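Side-chain contacts in putative thioesterase (Syntrophus aciditrophicus SB, PDB 3HDU), which probably hydrolyses thioesters as a hotdog-fold enzyme of the PaaI-like thioesterase family, although its natural substrate is not established: residues E138-N141 and D142-L146; V126-N130 and K131-I135; N55-R58 and R59-G63. All blocks are in the same frame, centred on the assembly; numbering follows the deposited sequence. Where two conformers were deposited one is given.

Contact 1. Residues E138-N141 and D142-L146; sequences ELMN and DQDEL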
loop_
_atom_site.group_PDB
_atom_site.type_symbol
_atom_site.label_atom_id
_atom_site.label_comp_id
_atom_site.label_asym_id
_atom_site.label_seq_id
_atom_site.Cartn_x
_atom_site.Cartn_y
_atom_site.Cartn_z
ATOM N N GLU A 138 5.154 10.499 13.567
ATOM C CA GLU A 138 6.106 11.427 12.961
ATOM C C GLU A 138 7.344 11.417 13.842
ATOM O O GLU A 138 7.227 11.676 15.035
ATOM C CB GLU A 138 5.551 12.848 12.906
ATOM C CG GLU A 138 4.284 13.018 12.088
ATOM C CD GLU A 138 3.778 14.454 12.072
ATOM O OE1 GLU A 138 4.504 15.374 12.502
ATOM O OE2 GLU A 138 2.640 14.678 11.615
ATOM N N LEU A 139 8.505 11.108 13.262
ATOM C CA LEU A 139 9.768 11.080 13.984
ATOM C C LEU A 139 10.657 12.218 13.484
ATOM O O LEU A 139 10.878 12.343 12.270
ATOM C CB LEU A 139 10.443 9.721 13.826
ATOM C CG LEU A 139 11.645 9.458 14.751
ATOM C CD1 LEU A 139 11.768 7.983 15.123
ATOM C CD2 LEU A 139 12.933 9.970 14.147
HETATM N N MSE A 140 11.156 13.022 14.437
HETATM C CA MSE A 140 12.047 14.157 14.140
HETATM C C MSE A 140 13.286 14.141 15.026
HETATM O O MSE A 140 13.320 13.467 16.046
HETATM C CB MSE A 140 11.321 15.524 14.190
HETATM C CG MSE A 140 10.175 15.647 15.172
HETATM SE SE MSE A 140 8.504 15.062 14.367
HETATM C CE MSE A 140 7.452 14.819 16.001
ATOM N N ASN A 141 14.304 14.892 14.598
ATOM C CA ASN A 141 15.613 14.975 15.279
ATOM C C ASN A 141 15.716 16.165 16.262
ATOM O O ASN A 141 14.704 16.819 16.541
ATOM C CB ASN A 141 16.750 14.964 14.221
ATOM C CG ASN A 141 16.729 16.169 13.268
ATOM O OD1 ASN A 141 16.091 17.191 13.516
ATOM N ND2 ASN A 141 17.440 16.032 12.160
ATOM N N ASP A 142 16.923 16.396 16.807
ATOM C CA ASP A 142 17.260 17.560 17.673
ATOM C C ASP A 142 16.747 18.898 17.143
ATOM O O ASP A 142 16.200 19.714 17.890
ATOM C CB ASP A 142 18.794 17.720 17.770
ATOM C CG ASP A 142 19.438 16.748 18.731
ATOM O OD1 ASP A 142 19.443 17.056 19.943
ATOM O OD2 ASP A 142 19.995 15.721 18.271
ATOM N N GLN A 143 16.935 19.081 15.836
ATOM C CA GLN A 143 16.632 20.323 15.108
ATOM C C GLN A 143 15.177 20.483 14.603
ATOM O O GLN A 143 14.905 21.382 13.800
ATOM C CB GLN A 143 17.626 20.419 13.932
ATOM C CG GLN A 143 19.118 20.423 14.381
ATOM C CD GLN A 143 20.115 19.963 13.318
ATOM O OE1 GLN A 143 19.750 19.532 12.218
ATOM N NE2 GLN A 143 21.396 20.039 13.664
ATOM N N ASP A 144 14.261 19.626 15.077
ATOM C CA ASP A 144 12.832 19.643 14.703
ATOM C C ASP A 144 12.600 19.395 13.186
ATOM O O ASP A 144 11.671 19.945 12.596
ATOM C CB ASP A 144 12.183 20.965 15.189
ATOM C CG ASP A 144 10.663 20.876 15.341
ATOM O OD1 ASP A 144 10.167 19.933 15.999
ATOM O OD2 ASP A 144 9.965 21.781 14.830
ATOM N N GLU A 145 13.456 18.571 12.572
ATOM C CA GLU A 145 13.363 18.219 11.143
ATOM C C GLU A 145 12.737 16.840 11.013
ATOM O O GLU A 145 13.187 15.924 11.682
ATOM C CB GLU A 145 14.745 18.179 10.502
ATOM C CG GLU A 145 15.459 19.515 10.460
ATOM C CD GLU A 145 16.811 19.421 9.776
ATOM O OE1 GLU A 145 17.628 18.566 10.175
ATOM O OE2 GLU A 145 17.063 20.214 8.848
ATOM N N LEU A 146 11.736 16.694 10.140
ATOM C CA LEU A 146 11.052 15.411 9.917
ATOM C C LEU A 146 11.982 14.437 9.190
ATOM O O LEU A 146 12.322 14.673 8.039
ATOM C CB LEU A 146 9.759 15.605 9.103
ATOM C CG LEU A 146 8.866 14.371 8.893
ATOM C CD1 LEU A 146 8.232 13.942 10.212
ATOM C CD2 LEU A 146 7.801 14.659 7.859
#
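The carboxamide of Asn141 meets the carboxylate of Glu145 at its edge: ND2 donates to OE1 of Glu145 over 3.2 Å in a nearly straight bond, with the acceptor almost in the amide plane and the carboxylate using its anti lone pair. The two planes are 31° apart. At the other end of the amide, OD1 accepts the backbone N of Glu145 at 3.1 Å, the donor standing above the plane of the Asn141 side-chain carbonyl, and a weak bond from the backbone N of Gln143. With CG of Asn141 set between its own N and carbonyl carbon (chi1 63°), the amide folds back over the turn and is gripped at both ends, which should fix its rotation. This is a type I beta turn from Asn141 to Asp144, closed by Asp144 N on Asn141 O. Asn141 N in turn bonds Glu145 O, leading into the antiparallel, non-hydrogen-bonded pair Met140 and Leu146. On that face CB of Glu138 touches CD1 of Leu146 at 4.0 Å. The hairpin joins strands 132-141 and 146-156; Met140 packs on Val120 of strand 118-128, and Leu139 lies against Ile66, Ala69 and Ile70 of helix 58-85.

Contact 2. Residues V126-N130 and K131-I135; sequences VRTGN and KVAVI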
loop_
_atom_site.group_PDB
_atom_site.type_symbol
_atom_site.label_atom_id
_atom_site.label_comp_id
_atom_site.label_asym_id
_atom_site.label_seq_id
_atom_site.Cartn_x
_atom_site.Cartn_y
_atom_site.Cartn_z
ATOM N N VAL A 126 -5.228 7.332 15.168
ATOM C CA VAL A 126 -6.181 7.668 14.093
ATOM C C VAL A 126 -7.573 7.125 14.419
ATOM O O VAL A 126 -8.539 7.893 14.476
ATOM C CB VAL A 126 -5.706 7.140 12.698
ATOM C CG1 VAL A 126 -6.730 7.454 11.600
ATOM C CG2 VAL A 126 -4.362 7.741 12.330
ATOM N N ARG A 127 -7.662 5.808 14.609
ATOM C CA ARG A 127 -8.916 5.149 15.016
ATOM C C ARG A 127 -8.578 3.946 15.910
ATOM O O ARG A 127 -7.554 3.278 15.697
ATOM C CB ARG A 127 -9.780 4.727 13.795
ATOM C CG ARG A 127 -9.664 3.244 13.309
ATOM C CD ARG A 127 -10.339 2.976 11.960
ATOM N NE ARG A 127 -9.402 3.107 10.833
ATOM C CZ ARG A 127 -8.596 2.142 10.357
ATOM N NH1 ARG A 127 -8.562 0.907 10.891
ATOM N NH2 ARG A 127 -7.799 2.416 9.317
ATOM N N THR A 128 -9.426 3.701 16.907
ATOM C CA THR A 128 -9.317 2.537 17.787
ATOM C C THR A 128 -10.637 1.787 17.623
ATOM O O THR A 128 -11.686 2.270 18.065
ATOM C CB THR A 128 -9.077 2.923 19.270
ATOM O OG1 THR A 128 -7.869 3.682 19.380
ATOM C CG2 THR A 128 -8.948 1.676 20.151
ATOM N N GLY A 129 -10.584 0.641 16.940
ATOM C CA GLY A 129 -11.749 -0.222 16.755
ATOM C C GLY A 129 -11.912 -1.113 17.974
ATOM O O GLY A 129 -11.469 -0.770 19.076
ATOM N N ASN A 130 -12.542 -2.265 17.781
ATOM C CA ASN A 130 -12.752 -3.225 18.868
ATOM C C ASN A 130 -11.422 -3.909 19.221
ATOM O O ASN A 130 -10.983 -3.866 20.374
ATOM C CB ASN A 130 -13.833 -4.251 18.476
ATOM C CG ASN A 130 -14.174 -5.225 19.596
ATOM O OD1 ASN A 130 -14.073 -4.903 20.782
ATOM N ND2 ASN A 130 -14.609 -6.423 19.214
ATOM N N LYS A 131 -10.783 -4.496 18.208
ATOM C CA LYS A 131 -9.524 -5.232 18.354
ATOM C C LYS A 131 -8.288 -4.613 17.694
ATOM O O LYS A 131 -7.193 -5.079 17.974
ATOM C CB LYS A 131 -9.723 -6.657 17.812
ATOM C CG LYS A 131 -10.699 -7.525 18.614
ATOM C CD LYS A 131 -10.110 -7.915 19.972
ATOM C CE LYS A 131 -11.044 -8.796 20.774
ATOM N NZ LYS A 131 -10.389 -9.238 22.034
ATOM N N VAL A 132 -8.448 -3.579 16.855
ATOM C CA VAL A 132 -7.337 -2.960 16.108
ATOM C C VAL A 132 -7.200 -1.467 16.409
ATOM O O VAL A 132 -8.198 -0.756 16.442
ATOM C CB VAL A 132 -7.529 -3.139 14.573
ATOM C CG1 VAL A 132 -6.351 -2.544 13.791
ATOM C CG2 VAL A 132 -7.703 -4.610 14.221
ATOM N N ALA A 133 -5.959 -1.019 16.626
ATOM C CA ALA A 133 -5.608 0.384 16.864
ATOM C C ALA A 133 -4.632 0.804 15.763
ATOM O O ALA A 133 -3.543 0.233 15.669
ATOM C CB ALA A 133 -4.955 0.547 18.221
ATOM N N VAL A 134 -5.034 1.761 14.922
ATOM C CA VAL A 134 -4.196 2.277 13.826
ATOM C C VAL A 134 -3.584 3.593 14.299
ATOM O O VAL A 134 -4.317 4.513 14.676
ATOM C CB VAL A 134 -5.020 2.484 12.529
ATOM C CG1 VAL A 134 -4.176 3.114 11.423
ATOM C CG2 VAL A 134 -5.581 1.153 12.060
ATOM N N ILE A 135 -2.249 3.664 14.286
ATOM C CA ILE A 135 -1.493 4.842 14.734
ATOM C C ILE A 135 -0.656 5.419 13.588
ATOM O O ILE A 135 -0.029 4.664 12.832
ATOM C CB ILE A 135 -0.534 4.501 15.922
ATOM C CG1 ILE A 135 -1.318 4.034 17.159
ATOM C CG2 ILE A 135 0.326 5.706 16.310
ATOM C CD1 ILE A 135 -1.726 2.591 17.128
#
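Arg127 lays one face of its guanidinium over the CG2 methyl of Val134, with Arg127 NH1 3.2 Å from Val134 CG2 and Arg127 CZ 3.6 Å from Val134 CG2. A bend at chi3 (93°) carries the flat group across to the neighbouring strand, and CB of Val134 stands 4.0 Å above its plane, offset toward the rim. Beneath it, Val134 N donates to Arg127 O, and Val134 O receives the backbone N of Val126, so that two consecutive residues of one strand face a single residue of the other: a classic beta bulge in the hairpin of strands 118-128 and 132-141, part of the antiparallel hotdog sheet. Val126 also brings its CB to 4.5 Å from CG1 of Val134. On the other face of the sheet Thr128 and Ala133 form a non-hydrogen-bonded pair, OG1 of Thr128 lying 4.4 Å from CB of Ala133; that hydroxyl is hydrogen-bonded to Asn125, and both residues touch Phe82 of helix 58-85. Toward the bend, Gly129 N reaches Val132 O over 2.8 Å. At the turn itself Asn130 and Lys131 run side by side, pointing the same way.

Contact 3. Residues N55-R58 and R59-G63; sequences NAIR and RMLYG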
loop_
_atom_site.group_PDB
_atom_site.type_symbol
_atom_site.label_atom_id
_atom_site.label_comp_id
_atom_site.label_asym_id
_atom_site.label_seq_id
_atom_site.Cartn_x
_atom_site.Cartn_y
_atom_site.Cartn_z
ATOM N N ASN A 55 31.348 3.710 12.356
ATOM C CA ASN A 55 30.891 2.343 12.097
ATOM C C ASN A 55 30.579 2.243 10.604
ATOM O O ASN A 55 29.880 3.106 10.059
ATOM C CB ASN A 55 29.669 1.980 12.958
ATOM C CG ASN A 55 29.260 0.510 12.824
ATOM O OD1 ASN A 55 28.692 0.099 11.813
ATOM N ND2 ASN A 55 29.519 -0.274 13.864
ATOM N N ALA A 56 31.095 1.187 9.967
ATOM C CA ALA A 56 30.931 0.943 8.521
ATOM C C ALA A 56 29.484 0.922 8.008
ATOM O O ALA A 56 29.258 1.282 6.856
ATOM C CB ALA A 56 31.648 -0.352 8.115
ATOM N N ILE A 57 28.533 0.508 8.854
ATOM C CA ILE A 57 27.097 0.452 8.509
ATOM C C ILE A 57 26.251 1.299 9.487
ATOM O O ILE A 57 25.184 0.878 9.944
ATOM C CB ILE A 57 26.594 -1.025 8.387
ATOM C CG1 ILE A 57 26.825 -1.826 9.681
ATOM C CG2 ILE A 57 27.302 -1.709 7.228
ATOM C CD1 ILE A 57 26.173 -3.194 9.673
ATOM N N ARG A 58 26.729 2.520 9.752
ATOM C CA ARG A 58 26.088 3.465 10.678
ATOM C C ARG A 58 24.660 3.800 10.257
ATOM O O ARG A 58 23.730 3.607 11.043
ATOM C CB ARG A 58 26.907 4.763 10.789
ATOM C CG ARG A 58 26.404 5.730 11.855
ATOM C CD ARG A 58 27.177 7.030 11.896
ATOM N NE ARG A 58 26.576 7.930 12.882
ATOM C CZ ARG A 58 26.910 9.205 13.093
ATOM N NH1 ARG A 58 27.874 9.806 12.384
ATOM N NH2 ARG A 58 26.257 9.897 14.031
ATOM N N ARG A 59 24.506 4.277 9.018
ATOM C CA ARG A 59 23.191 4.669 8.453
ATOM C C ARG A 59 22.172 3.530 8.514
ATOM O O ARG A 59 21.000 3.759 8.829
ATOM C CB ARG A 59 23.321 5.130 6.998
ATOM C CG ARG A 59 24.159 6.363 6.793
ATOM C CD ARG A 59 24.260 6.734 5.328
ATOM N NE ARG A 59 25.342 7.703 5.126
ATOM C CZ ARG A 59 25.277 9.011 5.395
ATOM N NH1 ARG A 59 24.164 9.579 5.878
ATOM N NH2 ARG A 59 26.349 9.773 5.174
HETATM N N MSE A 60 22.654 2.315 8.235
HETATM C CA MSE A 60 21.857 1.081 8.257
HETATM C C MSE A 60 21.316 0.800 9.662
HETATM O O MSE A 60 20.105 0.610 9.821
HETATM C CB MSE A 60 22.708 -0.096 7.759
HETATM C CG MSE A 60 21.957 -1.357 7.426
HETATM SE SE MSE A 60 23.171 -2.733 6.767
HETATM C CE MSE A 60 23.750 -1.870 5.098
ATOM N N LEU A 61 22.204 0.806 10.662
ATOM C CA LEU A 61 21.831 0.585 12.081
ATOM C C LEU A 61 20.775 1.581 12.601
ATOM O O LEU A 61 19.888 1.195 13.369
ATOM C CB LEU A 61 23.069 0.608 12.987
ATOM C CG LEU A 61 24.042 -0.565 12.836
ATOM C CD1 LEU A 61 25.358 -0.279 13.540
ATOM C CD2 LEU A 61 23.421 -1.851 13.361
ATOM N N TYR A 62 20.878 2.843 12.175
ATOM C CA TYR A 62 19.875 3.874 12.500
ATOM C C TYR A 62 18.481 3.555 11.915
ATOM O O TYR A 62 17.475 3.957 12.491
ATOM C CB TYR A 62 20.342 5.282 12.075
ATOM C CG TYR A 62 21.244 5.984 13.082
ATOM C CD1 TYR A 62 22.472 5.433 13.468
ATOM C CD2 TYR A 62 20.880 7.224 13.634
ATOM C CE1 TYR A 62 23.314 6.089 14.395
ATOM C CE2 TYR A 62 21.711 7.889 14.556
ATOM C CZ TYR A 62 22.924 7.320 14.932
ATOM O OH TYR A 62 23.731 7.976 15.840
ATOM N N GLY A 63 18.424 2.841 10.789
ATOM C CA GLY A 63 17.155 2.400 10.199
ATOM C C GLY A 63 16.374 1.521 11.163
ATOM O O GLY A 63 15.176 1.740 11.377
#
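Ile57 O accepts the backbone N of Leu61 at 3.1 Å and Arg58 O that of Tyr62, the first i-to-i+4 bonds of helix 58-85, whose N-cap position is held by Ile57. An Asx turn leads into this helix start: OD1 of Asn55 takes the backbone N of Ile57 at 3.0 Å. The same oxygen lies 3.8 Å from CD1 of Leu61, whose side chain crosses that of Asn55 at about a right angle. Replacing Asn55 by an alanine removes the carboxamide and is likely to leave Ile57 N without this acceptor and to open a gap beside the Leu61 methyl. Ile57 packs its CB against CB of selenomethionine Met60 at 4.0 Å, and a bend at chi3 (-65°) turns CE of Met60 back to within 4.1 Å of CG2 of Ile57. Ile19 and Tyr154 of a neighbouring subunit cover Ile57 and Met60, respectively. Arg58 and Tyr62 point the same way, with guanidinium and ring planes 70° apart. Their polar ends converge on Glu51 O, by a hydrogen bond from Tyr62 and a weak one from Arg58. Tyr62 OH sits at the guanidinium edge, in its plane, 3.7 Å from Arg58 NH2.

In the fold
Contacts 1 and 2 lie at the two ends of strand 132-141, their centres 25 Å apart: residues 126-135 make the hairpin through which the chain enters it, and residues 138-146 the turn by which it leaves for strand 146-156. Within one chain they do not touch beyond adjoining in sequence, yet the assembly brings such ends together, since Glu138 of one copy bonds the backbone of Lys131 in another. Contact 3 starts helix 58-85, which packs on this sheet; it is about 7 Å from contact 1 at the nearest atoms and about 16 Å from contact 2, on the opposite side of the chain's centre.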